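Long-range contacts in malate dehydrogenase (Entamoeba histolytica, PDB 3I0P), which probably catalyses the reversible, NAD-dependent interconversion of malate and oxaloacetate in this parasitic amoeba: residues T6-I11 with G341-L346; R33-T38 with N90-V95; M113-V118 with F285-N290; I170-A175 with D306-L311; S205-K210 with A230-L235. All coordinates share one frame; numbering follows the deposited sequence.

Contact 1: T6-I11 with G341-L346; sequences TKNVSI and GDDLPL
A two-stranded antiparallel ribbon joins the start of the chain to a strand close to its C-terminal end: 6-9 runs against 342-345, their directions 139° apart, so the two strands are well off exactly antiparallel. Two hydrogen-bonded pairs hold it. Lys7 N gives a nearly straight bond to Leu344 O at 2.8 Å, in the carbonyl plane, while Leu344 N returns to Lys7 O at 2.9 Å from above the carbonyl plane of Lys7. Two residues further along, Val9 N meets Asp342 O at 3.0 Å and Asp342 N meets Val9 O at 2.8 Å.

The face of Lys7, Val9, Asp342 and Leu344 turns toward the helices, and Val9 and Leu344 supply its apolar part: Val9 CG2 crosses Leu344 CD1 at about a right angle, 3.8 Å away, and both side chains pack on Ile14 of helix 11-24 and Ile349 of helix 346-359. The chain of Lys7 reaches Ile349 and Phe365. The outer face is polar, as befits exposed residues. There a water donates to Asp343 OD1. Gly341, just after helix 328-340, has a positive phi of 84°, a conformation glycine adopts easily, and brings the chain into the strand. Asn8, its CG anti to the backbone N (chi1 -171°), hydrogen-bonds through ND2 to Phe340 O, and the same nitrogen reaches Asp343 OD1 at 3.2 Å, in its own amide plane but from above the carboxylate.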
# COMPACT_ATOMS: atom_id res chain seq x y z
N THR A 6 -32.59 6.86 -16.80
CA THR A 6 -31.47 7.78 -16.71
C THR A 6 -31.61 8.99 -17.65
O THR A 6 -32.20 8.88 -18.73
CB THR A 6 -30.14 6.99 -16.95
OG1 THR A 6 -29.03 7.79 -16.55
CG2 THR A 6 -29.97 6.55 -18.42
N LYS A 7 -31.10 10.14 -17.21
CA LYS A 7 -31.12 11.38 -18.02
C LYS A 7 -29.72 11.95 -18.22
O LYS A 7 -28.95 12.10 -17.27
CB LYS A 7 -32.04 12.42 -17.38
CG LYS A 7 -32.20 13.70 -18.19
CD LYS A 7 -33.25 14.61 -17.55
CE LYS A 7 -33.58 15.82 -18.42
NZ LYS A 7 -34.33 15.44 -19.65
N ASN A 8 -29.41 12.28 -19.47
CA ASN A 8 -28.09 12.77 -19.83
C ASN A 8 -27.93 14.25 -19.53
O ASN A 8 -28.71 15.09 -19.98
CB ASN A 8 -27.81 12.50 -21.31
CG ASN A 8 -26.37 12.80 -21.70
OD1 ASN A 8 -26.02 13.94 -22.02
ND2 ASN A 8 -25.54 11.78 -21.68
N VAL A 9 -26.90 14.56 -18.75
CA VAL A 9 -26.53 15.95 -18.46
C VAL A 9 -25.05 16.13 -18.80
O VAL A 9 -24.23 15.26 -18.49
CB VAL A 9 -26.76 16.30 -16.96
CG1 VAL A 9 -26.63 17.79 -16.75
CG2 VAL A 9 -28.12 15.82 -16.49
N SER A 10 -24.72 17.24 -19.46
CA SER A 10 -23.34 17.51 -19.83
C SER A 10 -22.49 17.80 -18.59
O SER A 10 -23.01 18.32 -17.59
CB SER A 10 -23.25 18.68 -20.81
OG SER A 10 -23.38 19.93 -20.13
N ILE A 11 -21.20 17.47 -18.66
CA ILE A 11 -20.24 17.78 -17.60
C ILE A 11 -20.25 19.27 -17.23
O ILE A 11 -20.30 19.61 -16.05
CB ILE A 11 -18.79 17.31 -17.99
CG1 ILE A 11 -18.69 15.77 -18.05
CG2 ILE A 11 -17.74 17.93 -17.09
CD1 ILE A 11 -19.01 15.01 -16.75
N GLY A 341 -21.48 13.61 -22.26
CA GLY A 341 -22.20 13.85 -21.01
C GLY A 341 -22.30 12.62 -20.13
O GLY A 341 -21.74 11.57 -20.44
N ASP A 342 -23.03 12.77 -19.03
CA ASP A 342 -23.11 11.77 -17.97
C ASP A 342 -24.57 11.35 -17.80
O ASP A 342 -25.46 12.19 -17.67
CB ASP A 342 -22.56 12.39 -16.68
CG ASP A 342 -22.36 11.37 -15.55
OD1 ASP A 342 -22.53 10.15 -15.74
OD2 ASP A 342 -22.01 11.83 -14.43
N ASP A 343 -24.82 10.05 -17.83
CA ASP A 343 -26.16 9.53 -17.65
C ASP A 343 -26.51 9.40 -16.17
O ASP A 343 -26.10 8.45 -15.50
CB ASP A 343 -26.32 8.19 -18.36
CG ASP A 343 -26.16 8.30 -19.86
OD1 ASP A 343 -26.87 9.09 -20.52
OD2 ASP A 343 -25.30 7.58 -20.40
N LEU A 344 -27.26 10.37 -15.66
CA LEU A 344 -27.61 10.42 -14.24
C LEU A 344 -28.94 9.73 -13.95
O LEU A 344 -29.90 9.89 -14.72
CB LEU A 344 -27.66 11.86 -13.75
CG LEU A 344 -26.42 12.73 -14.01
CD1 LEU A 344 -26.62 14.13 -13.46
CD2 LEU A 344 -25.17 12.07 -13.42
N PRO A 345 -29.01 8.97 -12.84
CA PRO A 345 -30.27 8.38 -12.38
C PRO A 345 -31.32 9.46 -12.15
O PRO A 345 -30.98 10.63 -12.01
CB PRO A 345 -29.89 7.74 -11.05
CG PRO A 345 -28.45 7.42 -11.19
CD PRO A 345 -27.87 8.53 -12.01
N LEU A 346 -32.58 9.03 -12.12
CA LEU A 346 -33.73 9.92 -11.94
C LEU A 346 -33.73 10.60 -10.58
O LEU A 346 -34.10 11.77 -10.46
CB LEU A 346 -35.02 9.12 -12.10
CG LEU A 346 -36.15 9.84 -12.86
CD1 LEU A 346 -36.05 9.55 -14.39
CD2 LEU A 346 -37.56 9.46 -12.29
O HOH W 1 -29.50 9.03 -20.21

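Contact 2: R33-T38 with N90-V95; sequences RMVRDT and NGFGHV
Val35, on helix 29-45, is the wedge between that helix and the start of helix 93-111. Its CB lies 4.1 Å from His94 ND1, and from there the two methyls part. CG1, anti to the backbone N (chi1 168°), rests over one face of the His94 imidazole, 4.2 Å from the ring centroid. CG2, anti to the carbonyl carbon, sits over one face of the Phe92 ring, toward its CG side, 3.6 Å from that centroid; both are CH-pi contacts. The same CG2 also touches His94 ND1 at 3.6 Å and Val95 CG2 at 4.0 Å, so a compact branched residue serves three neighbours at once.

On one flank Met34, extended beyond CG, brings SD alongside Val95 CA at 4.1 Å. On another, Thr38 OG1 lies at the edge of His94, near the ring plane and nearest to CD2. Phe92 takes the N-cap position of helix 93-111 and, like Val35, also packs on Leu22 of helix 11-24, while Tyr59 and Tyr130 meet His94. Across the two segments the chemistry is mostly apolar, with the Thr38 hydroxyl at the imidazole edge, so shape and dispersion probably dominate in fixing how these helices meet in the protein's interior.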
# COMPACT_ATOMS: atom_id res chain seq x y z
N ARG A 33 -15.05 26.45 -5.90
CA ARG A 33 -14.26 25.96 -7.03
C ARG A 33 -13.46 24.70 -6.72
O ARG A 33 -13.47 23.75 -7.51
CB ARG A 33 -13.35 27.06 -7.59
CG ARG A 33 -13.96 27.80 -8.77
CD ARG A 33 -12.99 28.81 -9.36
NE ARG A 33 -12.64 29.86 -8.42
CZ ARG A 33 -11.40 30.20 -8.10
NH1 ARG A 33 -10.35 29.59 -8.65
NH2 ARG A 33 -11.20 31.18 -7.23
N MET A 34 -12.78 24.67 -5.58
CA MET A 34 -11.99 23.52 -5.18
C MET A 34 -12.88 22.28 -5.04
O MET A 34 -12.55 21.23 -5.55
CB MET A 34 -11.22 23.79 -3.89
CG MET A 34 -10.06 24.77 -4.04
SD MET A 34 -9.15 24.99 -2.50
CE MET A 34 -7.80 26.06 -2.99
N VAL A 35 -14.03 22.45 -4.38
CA VAL A 35 -14.98 21.37 -4.11
C VAL A 35 -15.66 20.84 -5.37
O VAL A 35 -15.78 19.63 -5.54
CB VAL A 35 -16.06 21.83 -3.10
CG1 VAL A 35 -17.23 20.84 -3.01
CG2 VAL A 35 -15.42 22.05 -1.74
N ARG A 36 -16.10 21.74 -6.25
CA ARG A 36 -16.77 21.29 -7.45
C ARG A 36 -15.78 20.62 -8.41
O ARG A 36 -16.16 19.67 -9.09
CB ARG A 36 -17.56 22.43 -8.11
CG ARG A 36 -16.75 23.43 -8.91
CD ARG A 36 -16.64 23.03 -10.36
NE ARG A 36 -15.70 23.92 -11.05
CZ ARG A 36 -16.06 25.06 -11.64
NH1 ARG A 36 -17.32 25.44 -11.64
NH2 ARG A 36 -15.15 25.81 -12.24
N ASP A 37 -14.53 21.09 -8.44
CA ASP A 37 -13.49 20.47 -9.26
C ASP A 37 -13.27 19.01 -8.87
O ASP A 37 -13.20 18.13 -9.73
CB ASP A 37 -12.16 21.22 -9.17
CG ASP A 37 -12.10 22.44 -10.07
OD1 ASP A 37 -13.06 22.72 -10.83
OD2 ASP A 37 -11.07 23.14 -10.02
N THR A 38 -13.17 18.75 -7.56
CA THR A 38 -12.91 17.38 -7.13
C THR A 38 -14.18 16.55 -7.13
O THR A 38 -14.10 15.33 -7.25
CB THR A 38 -12.16 17.26 -5.76
OG1 THR A 38 -12.99 16.62 -4.80
CG2 THR A 38 -11.69 18.60 -5.22
N ASN A 90 -12.99 22.31 10.31
CA ASN A 90 -14.28 21.72 9.93
C ASN A 90 -14.73 22.11 8.51
O ASN A 90 -15.91 22.08 8.18
CB ASN A 90 -15.37 21.98 11.00
CG ASN A 90 -16.71 21.30 10.68
OD1 ASN A 90 -17.76 21.93 10.76
ND2 ASN A 90 -16.67 20.03 10.33
N GLY A 91 -13.76 22.46 7.66
CA GLY A 91 -14.05 22.78 6.26
C GLY A 91 -14.28 21.56 5.37
O GLY A 91 -14.32 20.41 5.85
N PHE A 92 -14.42 21.80 4.07
CA PHE A 92 -14.52 20.74 3.08
C PHE A 92 -13.20 19.99 2.98
O PHE A 92 -12.13 20.60 2.88
CB PHE A 92 -14.73 21.33 1.70
CG PHE A 92 -16.03 22.04 1.52
CD1 PHE A 92 -17.22 21.32 1.36
CD2 PHE A 92 -16.06 23.43 1.40
CE1 PHE A 92 -18.42 21.99 1.13
CE2 PHE A 92 -17.24 24.10 1.16
CZ PHE A 92 -18.43 23.39 1.03
N GLY A 93 -13.28 18.66 2.95
CA GLY A 93 -12.09 17.85 2.75
C GLY A 93 -11.37 18.24 1.47
O GLY A 93 -10.15 18.20 1.41
N HIS A 94 -12.15 18.61 0.46
CA HIS A 94 -11.63 18.98 -0.86
C HIS A 94 -10.83 20.26 -0.76
O HIS A 94 -9.83 20.42 -1.45
CB HIS A 94 -12.76 19.17 -1.86
CG HIS A 94 -13.96 18.33 -1.58
ND1 HIS A 94 -14.93 18.70 -0.67
CD2 HIS A 94 -14.34 17.12 -2.06
CE1 HIS A 94 -15.86 17.77 -0.62
NE2 HIS A 94 -15.53 16.80 -1.46
N VAL A 95 -11.28 21.16 0.11
CA VAL A 95 -10.55 22.40 0.37
C VAL A 95 -9.23 22.08 1.09
O VAL A 95 -8.17 22.49 0.63
CB VAL A 95 -11.42 23.41 1.16
CG1 VAL A 95 -10.57 24.58 1.69
CG2 VAL A 95 -12.56 23.92 0.28

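Contact 3: M113-V118 with F285-N290; sequences MGMVVV and FFIAIN
Backbone hydrogen bonds come first. Strands 113-118 and 285-290 run antiparallel, 172° between their directions, and two hydrogen-bonded pairs link them. Gly114 N bonds to Ala288 O at 3.0 Å and Ala288 N to Gly114 O at 2.9 Å, both in the carbonyl planes. Val116 N reaches Phe286 O at 2.9 Å, whereas Phe286 N approaches Val116 O nearly along the C=O axis, with a more bent N-H. CA-H...O contacts fill in between, such as Met115 CA to Phe286 O at 3.3 Å.

Apolar packing follows on both faces. On the face of Met113, Met115 and Val117, the flexible thioethers suit a crowded surface. Met115, with CG anti to the backbone N (chi1 -180°) and the chain extended beyond it, lays SD against Ile287 CG1 at 3.8 Å and its methyl CE near Phe285 CB. Met113 bends at chi3 and lies alongside Ile289. This face is also where the second subunit packs, its Met115 on Met113 and Ile289 and its Met113 on Met115. On the other face, Val118 CG2 touches the edge of the Phe286 ring at CE2, 4.0 Å away; Gly114 and Ala288 are small, and Ala108 of helix 93-111 rests on Ala288. The arrangement is that of neighbouring inner strands in a mixed sheet, covered by helix 93-111 on one face and by helix 244-259 and the second subunit on the other.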
# COMPACT_ATOMS: atom_id res chain seq x y z
N MET A 113 11.02 16.31 -1.27
CA MET A 113 9.85 15.64 -0.73
C MET A 113 9.00 16.55 0.13
O MET A 113 9.49 17.54 0.69
CB MET A 113 10.27 14.41 0.07
CG MET A 113 10.92 13.35 -0.78
SD MET A 113 11.57 12.06 0.24
CE MET A 113 10.11 11.04 0.47
N GLY A 114 7.72 16.21 0.25
CA GLY A 114 6.79 16.98 1.05
C GLY A 114 5.70 16.08 1.60
O GLY A 114 5.24 15.15 0.92
N MET A 115 5.30 16.36 2.85
CA MET A 115 4.19 15.66 3.48
C MET A 115 3.35 16.62 4.30
O MET A 115 3.85 17.32 5.18
CB MET A 115 4.66 14.50 4.35
CG MET A 115 3.51 13.75 5.01
SD MET A 115 3.97 12.09 5.54
CE MET A 115 2.42 11.53 6.25
N VAL A 116 2.05 16.63 4.02
CA VAL A 116 1.15 17.47 4.77
C VAL A 116 0.06 16.59 5.31
O VAL A 116 -0.51 15.79 4.58
CB VAL A 116 0.57 18.59 3.90
CG1 VAL A 116 -0.54 19.31 4.62
CG2 VAL A 116 1.68 19.58 3.53
N VAL A 117 -0.21 16.72 6.61
CA VAL A 117 -1.31 15.97 7.24
C VAL A 117 -2.41 16.91 7.73
O VAL A 117 -2.16 18.09 8.00
CB VAL A 117 -0.82 15.01 8.37
CG1 VAL A 117 0.09 13.94 7.78
CG2 VAL A 117 -0.11 15.78 9.48
N VAL A 118 -3.63 16.39 7.83
CA VAL A 118 -4.79 17.20 8.19
C VAL A 118 -5.59 16.53 9.30
O VAL A 118 -5.81 15.31 9.25
CB VAL A 118 -5.72 17.44 6.97
CG1 VAL A 118 -6.89 18.32 7.36
CG2 VAL A 118 -4.96 18.06 5.80
N PHE A 285 -3.87 12.44 4.83
CA PHE A 285 -2.44 12.67 4.59
C PHE A 285 -2.15 12.80 3.10
O PHE A 285 -2.87 12.22 2.27
CB PHE A 285 -1.57 11.57 5.19
CG PHE A 285 -1.67 10.24 4.49
CD1 PHE A 285 -0.73 9.88 3.54
CD2 PHE A 285 -2.70 9.36 4.79
CE1 PHE A 285 -0.81 8.64 2.88
CE2 PHE A 285 -2.79 8.12 4.14
CZ PHE A 285 -1.85 7.76 3.19
N PHE A 286 -1.10 13.56 2.78
CA PHE A 286 -0.71 13.83 1.39
C PHE A 286 0.80 13.86 1.28
O PHE A 286 1.46 14.66 1.95
CB PHE A 286 -1.30 15.16 0.91
CG PHE A 286 -2.77 15.27 1.12
CD1 PHE A 286 -3.66 14.70 0.21
CD2 PHE A 286 -3.29 15.93 2.23
CE1 PHE A 286 -5.02 14.78 0.39
CE2 PHE A 286 -4.65 16.03 2.42
CZ PHE A 286 -5.53 15.44 1.49
N ILE A 287 1.33 12.96 0.45
CA ILE A 287 2.76 12.85 0.22
C ILE A 287 3.08 13.18 -1.24
O ILE A 287 2.40 12.70 -2.14
CB ILE A 287 3.28 11.43 0.55
CG1 ILE A 287 3.06 11.09 2.02
CG2 ILE A 287 4.78 11.26 0.17
CD1 ILE A 287 3.56 9.71 2.39
N ALA A 288 4.11 13.99 -1.46
CA ALA A 288 4.60 14.29 -2.80
C ALA A 288 6.11 14.05 -2.90
O ALA A 288 6.88 14.49 -2.04
CB ALA A 288 4.25 15.71 -3.17
N ILE A 289 6.52 13.34 -3.94
CA ILE A 289 7.93 13.01 -4.16
C ILE A 289 8.35 13.58 -5.51
O ILE A 289 7.78 13.24 -6.54
CB ILE A 289 8.16 11.48 -4.16
CG1 ILE A 289 7.86 10.90 -2.78
CG2 ILE A 289 9.58 11.13 -4.62
CD1 ILE A 289 7.53 9.45 -2.82
N ASN A 290 9.36 14.45 -5.49
CA ASN A 290 9.82 15.10 -6.70
C ASN A 290 10.72 14.19 -7.52
O ASN A 290 11.87 13.95 -7.15
CB ASN A 290 10.54 16.41 -6.36
CG ASN A 290 10.87 17.24 -7.58
OD1 ASN A 290 10.39 16.98 -8.69
ND2 ASN A 290 11.69 18.27 -7.38

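Contact 4: I170-A175 with D306-L311; sequences IPSDEA and DINRTL
Asp173 holds CG between its backbone N and carbonyl carbon (chi1 76°), and Arg309 bends at chi3 (-136°), so that carboxylate and guanidinium come together although their backbones lie well apart. The acid meets the guanidinium edge at NH2, the two planes 52° apart, and forms a salt bridge whose modelled atoms are too close for the length to be trusted. The other terminal nitrogen, Arg309 NH1, pairs with Asp306 OD1 at 2.7 Å, also at the guanidinium edge. Arginine suits the spot because separate N-H groups can serve two acids, and the resulting network probably steadies its charge; Asp306 has a second partner in Lys302.

Beside this, Glu174 has CG anti to its carbonyl carbon and an extended chain beyond. Its OE1 takes a hydrogen bond from Asn308 ND2 at 3.0 Å, arriving from above the carboxylate plane, while OE2 forms a salt bridge with Arg312. A neutral amide can thus share a carboxylate whose charge is met elsewhere. The loop itself is shaped by an ST turn, Glu174 N donating to Ser172 OG at 3.3 Å. Within the helix, Asp306 O accepts from both Thr310 N, at 2.9 Å, and Thr310 OG1, at 2.7 Å.

Ile170 and Ile307 pack on Ile256 and Glu252 of the second subunit. The site is therefore a salt-bridge network and hydrogen bond joining the loop between strands 166-170 and 178-182 to helix 297-312, at the dimer interface, with the side chain of Asn308 about 9 Å from a bound NAD.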
# COMPACT_ATOMS: atom_id res chain seq x y z
N ILE A 170 1.22 8.54 -10.32
CA ILE A 170 2.59 8.49 -10.84
C ILE A 170 2.63 8.99 -12.28
O ILE A 170 1.87 8.50 -13.13
CB ILE A 170 3.18 7.05 -10.75
CG1 ILE A 170 3.36 6.64 -9.28
CG2 ILE A 170 4.50 6.95 -11.54
CD1 ILE A 170 3.51 5.17 -9.05
N PRO A 171 3.52 9.96 -12.57
CA PRO A 171 3.65 10.47 -13.94
C PRO A 171 3.91 9.35 -14.96
O PRO A 171 4.62 8.37 -14.66
CB PRO A 171 4.85 11.41 -13.85
CG PRO A 171 4.87 11.86 -12.45
CD PRO A 171 4.41 10.68 -11.64
N SER A 172 3.34 9.50 -16.15
CA SER A 172 3.39 8.48 -17.19
C SER A 172 3.67 9.16 -18.53
O SER A 172 3.48 10.38 -18.66
CB SER A 172 2.05 7.76 -17.25
OG SER A 172 2.05 6.73 -18.22
N ASP A 173 4.14 8.40 -19.53
CA ASP A 173 4.37 8.99 -20.85
C ASP A 173 3.18 8.73 -21.75
O ASP A 173 3.20 9.03 -22.94
CB ASP A 173 5.69 8.53 -21.50
CG ASP A 173 5.63 7.11 -22.06
OD1 ASP A 173 4.71 6.33 -21.72
OD2 ASP A 173 6.54 6.75 -22.84
N GLU A 174 2.14 8.16 -21.16
CA GLU A 174 0.89 7.92 -21.84
C GLU A 174 -0.04 9.13 -21.68
O GLU A 174 0.36 10.15 -21.11
CB GLU A 174 0.25 6.65 -21.29
CG GLU A 174 1.20 5.48 -21.28
CD GLU A 174 0.53 4.20 -20.85
OE1 GLU A 174 0.07 4.11 -19.69
OE2 GLU A 174 0.47 3.26 -21.69
N ALA A 175 -1.27 9.02 -22.19
CA ALA A 175 -2.22 10.14 -22.21
C ALA A 175 -2.85 10.40 -20.84
O ALA A 175 -3.49 11.42 -20.63
CB ALA A 175 -3.31 9.89 -23.25
N ASP A 306 6.74 2.00 -20.31
CA ASP A 306 7.30 0.69 -20.65
C ASP A 306 6.76 -0.42 -19.75
O ASP A 306 6.47 -1.52 -20.24
CB ASP A 306 8.83 0.71 -20.60
CG ASP A 306 9.46 1.34 -21.82
OD1 ASP A 306 8.79 1.43 -22.88
OD2 ASP A 306 10.64 1.75 -21.73
N ILE A 307 6.65 -0.15 -18.45
CA ILE A 307 6.08 -1.12 -17.51
C ILE A 307 4.63 -1.43 -17.89
O ILE A 307 4.26 -2.60 -18.05
CB ILE A 307 6.26 -0.69 -16.00
CG1 ILE A 307 7.69 -0.99 -15.53
CG2 ILE A 307 5.25 -1.37 -15.07
CD1 ILE A 307 8.20 -0.05 -14.44
N ASN A 308 3.82 -0.38 -18.06
CA ASN A 308 2.43 -0.50 -18.49
C ASN A 308 2.27 -1.24 -19.81
O ASN A 308 1.43 -2.15 -19.93
CB ASN A 308 1.78 0.88 -18.59
CG ASN A 308 1.46 1.49 -17.23
OD1 ASN A 308 1.41 0.78 -16.23
ND2 ASN A 308 1.23 2.79 -17.20
N ARG A 309 3.09 -0.87 -20.80
CA ARG A 309 3.02 -1.50 -22.12
C ARG A 309 3.37 -2.98 -22.07
O ARG A 309 2.72 -3.79 -22.73
CB ARG A 309 3.88 -0.77 -23.12
CG ARG A 309 3.28 0.56 -23.52
CD ARG A 309 4.18 1.31 -24.46
NE ARG A 309 4.25 2.70 -24.07
CZ ARG A 309 5.33 3.27 -23.53
NH1 ARG A 309 6.43 2.56 -23.34
NH2 ARG A 309 5.30 4.54 -23.20
N THR A 310 4.39 -3.31 -21.29
CA THR A 310 4.80 -4.70 -21.08
C THR A 310 3.67 -5.48 -20.43
O THR A 310 3.34 -6.58 -20.87
CB THR A 310 6.06 -4.79 -20.21
OG1 THR A 310 7.11 -4.07 -20.84
CG2 THR A 310 6.50 -6.25 -20.01
N LEU A 311 3.08 -4.89 -19.40
CA LEU A 311 2.00 -5.53 -18.65
C LEU A 311 0.81 -5.87 -19.56
O LEU A 311 0.35 -7.01 -19.58
CB LEU A 311 1.55 -4.66 -17.47
CG LEU A 311 2.46 -4.59 -16.22
CD1 LEU A 311 1.95 -3.53 -15.25
CD2 LEU A 311 2.59 -5.95 -15.52

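Contact 5: S205-K210 with A230-L235; sequences SWASMK and AYLHPL
Strands 207-209 and 230-232 run antiparallel at 166°, with Ser208 and Tyr231 as the hydrogen-bonded pair: Ser208 N to Tyr231 O and Tyr231 N to Ser208 O, each 3.1 Å and nearly along the C=O axis. Just beyond the strand end, His233 N continues the ladder to Trp206 O at 3.0 Å, and a water lies between Trp206 O and His233 O.

The face of Ser208 and Tyr231 carries the specific contacts. Ser208 OG, anti to its carbonyl carbon (chi1 -73°), meets His233 NE2 at 2.8 Å at the edge of the imidazole and in its plane. Serine suits this place because its hydroxyl can either give a proton to NE2 or accept one from it. Another atom of that imidazole edge, CD2, lies 3.1 Å from Ser205 O, which is near the ring plane. Tyr231 takes the crowded chi1 position (52°), folding its ring beneath the partner strand so that Ser208 O stands over the ring centre; the ring's edge faces His233 CE1 and its OH bonds to Asp157. On the other face, Met209 SD lies 4.3 Å from Ala230 CB and Ala207 CB near Leu232 CD2; the small Ala207 and Ala230 keep this face low, and Phe192 of helix 189-197 packs on Ala207 and Leu232.

Trp206 makes a cation-pi contact with Arg191 and gives NE1 to Val241 O of the second subunit, whose Asp315 pairs with Lys210. The whole is a short antiparallel ribbon lying at the dimer interface, with the Trp206 side chain about 8 Å from a bound NAD.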
# COMPACT_ATOMS: atom_id res chain seq x y z
N SER A 205 -18.03 -11.95 -0.93
CA SER A 205 -16.81 -11.63 -0.24
C SER A 205 -16.79 -10.24 0.36
O SER A 205 -16.02 -9.99 1.24
CB SER A 205 -15.59 -11.80 -1.16
OG SER A 205 -15.73 -11.09 -2.35
N TRP A 206 -17.64 -9.35 -0.10
CA TRP A 206 -17.59 -7.97 0.35
C TRP A 206 -17.95 -7.72 1.80
O TRP A 206 -17.34 -6.94 2.47
CB TRP A 206 -18.42 -7.10 -0.56
CG TRP A 206 -18.02 -7.18 -1.95
CD1 TRP A 206 -16.97 -7.82 -2.44
CD2 TRP A 206 -18.68 -6.60 -3.05
NE1 TRP A 206 -16.91 -7.69 -3.77
CE2 TRP A 206 -17.96 -6.94 -4.18
CE3 TRP A 206 -19.82 -5.83 -3.19
CZ2 TRP A 206 -18.34 -6.53 -5.42
CZ3 TRP A 206 -20.16 -5.42 -4.41
CH2 TRP A 206 -19.44 -5.78 -5.51
N ALA A 207 -18.95 -8.39 2.30
CA ALA A 207 -19.47 -8.08 3.63
C ALA A 207 -20.08 -9.29 4.33
O ALA A 207 -20.30 -10.34 3.73
CB ALA A 207 -20.48 -6.95 3.54
N SER A 208 -20.35 -9.13 5.63
CA SER A 208 -20.92 -10.18 6.45
C SER A 208 -21.79 -9.61 7.55
O SER A 208 -21.57 -8.48 8.01
CB SER A 208 -19.81 -11.05 7.05
OG SER A 208 -19.22 -11.89 6.07
N MET A 209 -22.81 -10.37 7.96
CA MET A 209 -23.62 -10.02 9.12
C MET A 209 -22.80 -10.41 10.34
O MET A 209 -21.88 -11.22 10.24
CB MET A 209 -24.96 -10.77 9.11
CG MET A 209 -26.02 -10.25 8.11
SD MET A 209 -26.72 -8.60 8.44
CE MET A 209 -27.28 -8.75 10.14
N LYS A 210 -23.12 -9.83 11.50
CA LYS A 210 -22.53 -10.25 12.76
C LYS A 210 -22.57 -11.78 12.82
O LYS A 210 -23.60 -12.39 12.51
CB LYS A 210 -23.29 -9.64 13.94
CG LYS A 210 -22.77 -10.00 15.32
CD LYS A 210 -21.86 -8.94 15.86
CE LYS A 210 -21.61 -9.15 17.34
NZ LYS A 210 -20.79 -8.04 17.89
N ALA A 230 -23.12 -5.36 11.40
CA ALA A 230 -22.59 -5.84 10.12
C ALA A 230 -21.30 -5.10 9.79
O ALA A 230 -21.00 -4.07 10.40
CB ALA A 230 -23.60 -5.65 9.00
N TYR A 231 -20.54 -5.62 8.83
CA TYR A 231 -19.24 -5.05 8.50
C TYR A 231 -18.72 -5.47 7.12
O TYR A 231 -19.10 -6.52 6.60
CB TYR A 231 -18.22 -5.42 9.58
CG TYR A 231 -18.16 -6.90 9.89
CD1 TYR A 231 -17.46 -7.78 9.04
CD2 TYR A 231 -18.79 -7.43 11.01
CE1 TYR A 231 -17.41 -9.14 9.31
CE2 TYR A 231 -18.74 -8.80 11.28
CZ TYR A 231 -18.04 -9.65 10.43
OH TYR A 231 -17.98 -11.00 10.69
N LEU A 232 -17.85 -4.63 6.55
CA LEU A 232 -17.12 -4.94 5.31
C LEU A 232 -15.81 -5.69 5.62
O LEU A 232 -15.23 -5.53 6.70
CB LEU A 232 -16.80 -3.65 4.56
CG LEU A 232 -17.91 -2.85 3.90
CD1 LEU A 232 -17.57 -1.39 3.91
CD2 LEU A 232 -18.13 -3.32 2.48
N HIS A 233 -15.36 -6.50 4.67
CA HIS A 233 -14.06 -7.20 4.80
C HIS A 233 -12.93 -6.38 4.20
O HIS A 233 -13.14 -5.64 3.24
CB HIS A 233 -14.11 -8.58 4.14
CG HIS A 233 -15.10 -9.51 4.76
ND1 HIS A 233 -14.96 -10.00 6.04
CD2 HIS A 233 -16.26 -10.02 4.29
CE1 HIS A 233 -15.99 -10.78 6.32
NE2 HIS A 233 -16.79 -10.81 5.28
N PRO A 234 -11.71 -6.53 4.76
CA PRO A 234 -10.55 -5.90 4.13
C PRO A 234 -10.21 -6.58 2.81
O PRO A 234 -10.68 -7.69 2.54
CB PRO A 234 -9.42 -6.16 5.14
CG PRO A 234 -10.09 -6.66 6.39
CD PRO A 234 -11.34 -7.31 5.95
N LEU A 235 -9.42 -5.91 1.97
CA LEU A 235 -8.80 -6.59 0.83
C LEU A 235 -8.08 -7.87 1.31
O LEU A 235 -7.24 -7.83 2.22
CB LEU A 235 -7.87 -5.64 0.07
CG LEU A 235 -7.00 -6.19 -1.08
CD1 LEU A 235 -7.84 -6.68 -2.25
CD2 LEU A 235 -5.99 -5.14 -1.53
O HOH W 2 -15.23 -5.03 1.32

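Overall arrangement
Contact 1 closes nearly the whole chain, with the other four between its strands. Contact 2 finishes before contact 3 begins; their centres are about 18 Å apart, and helix 93-111 leads from one directly to strand 113-121 of the other. Contacts 3 and 4 alternate along the chain, strand 282-290 being followed by helix 297-312, while contact 5 falls within the span of both. Contact 3 lies within the mixed seven-strand sheet, and the loop of contact 4 leaves one of that sheet's strands. Contacts 1 and 3 lie on opposite sides of the chain's centre, about 35 Å apart between centres. Contacts 3, 4 and 5 all touch the second subunit, so three of the five lie where the subunits meet.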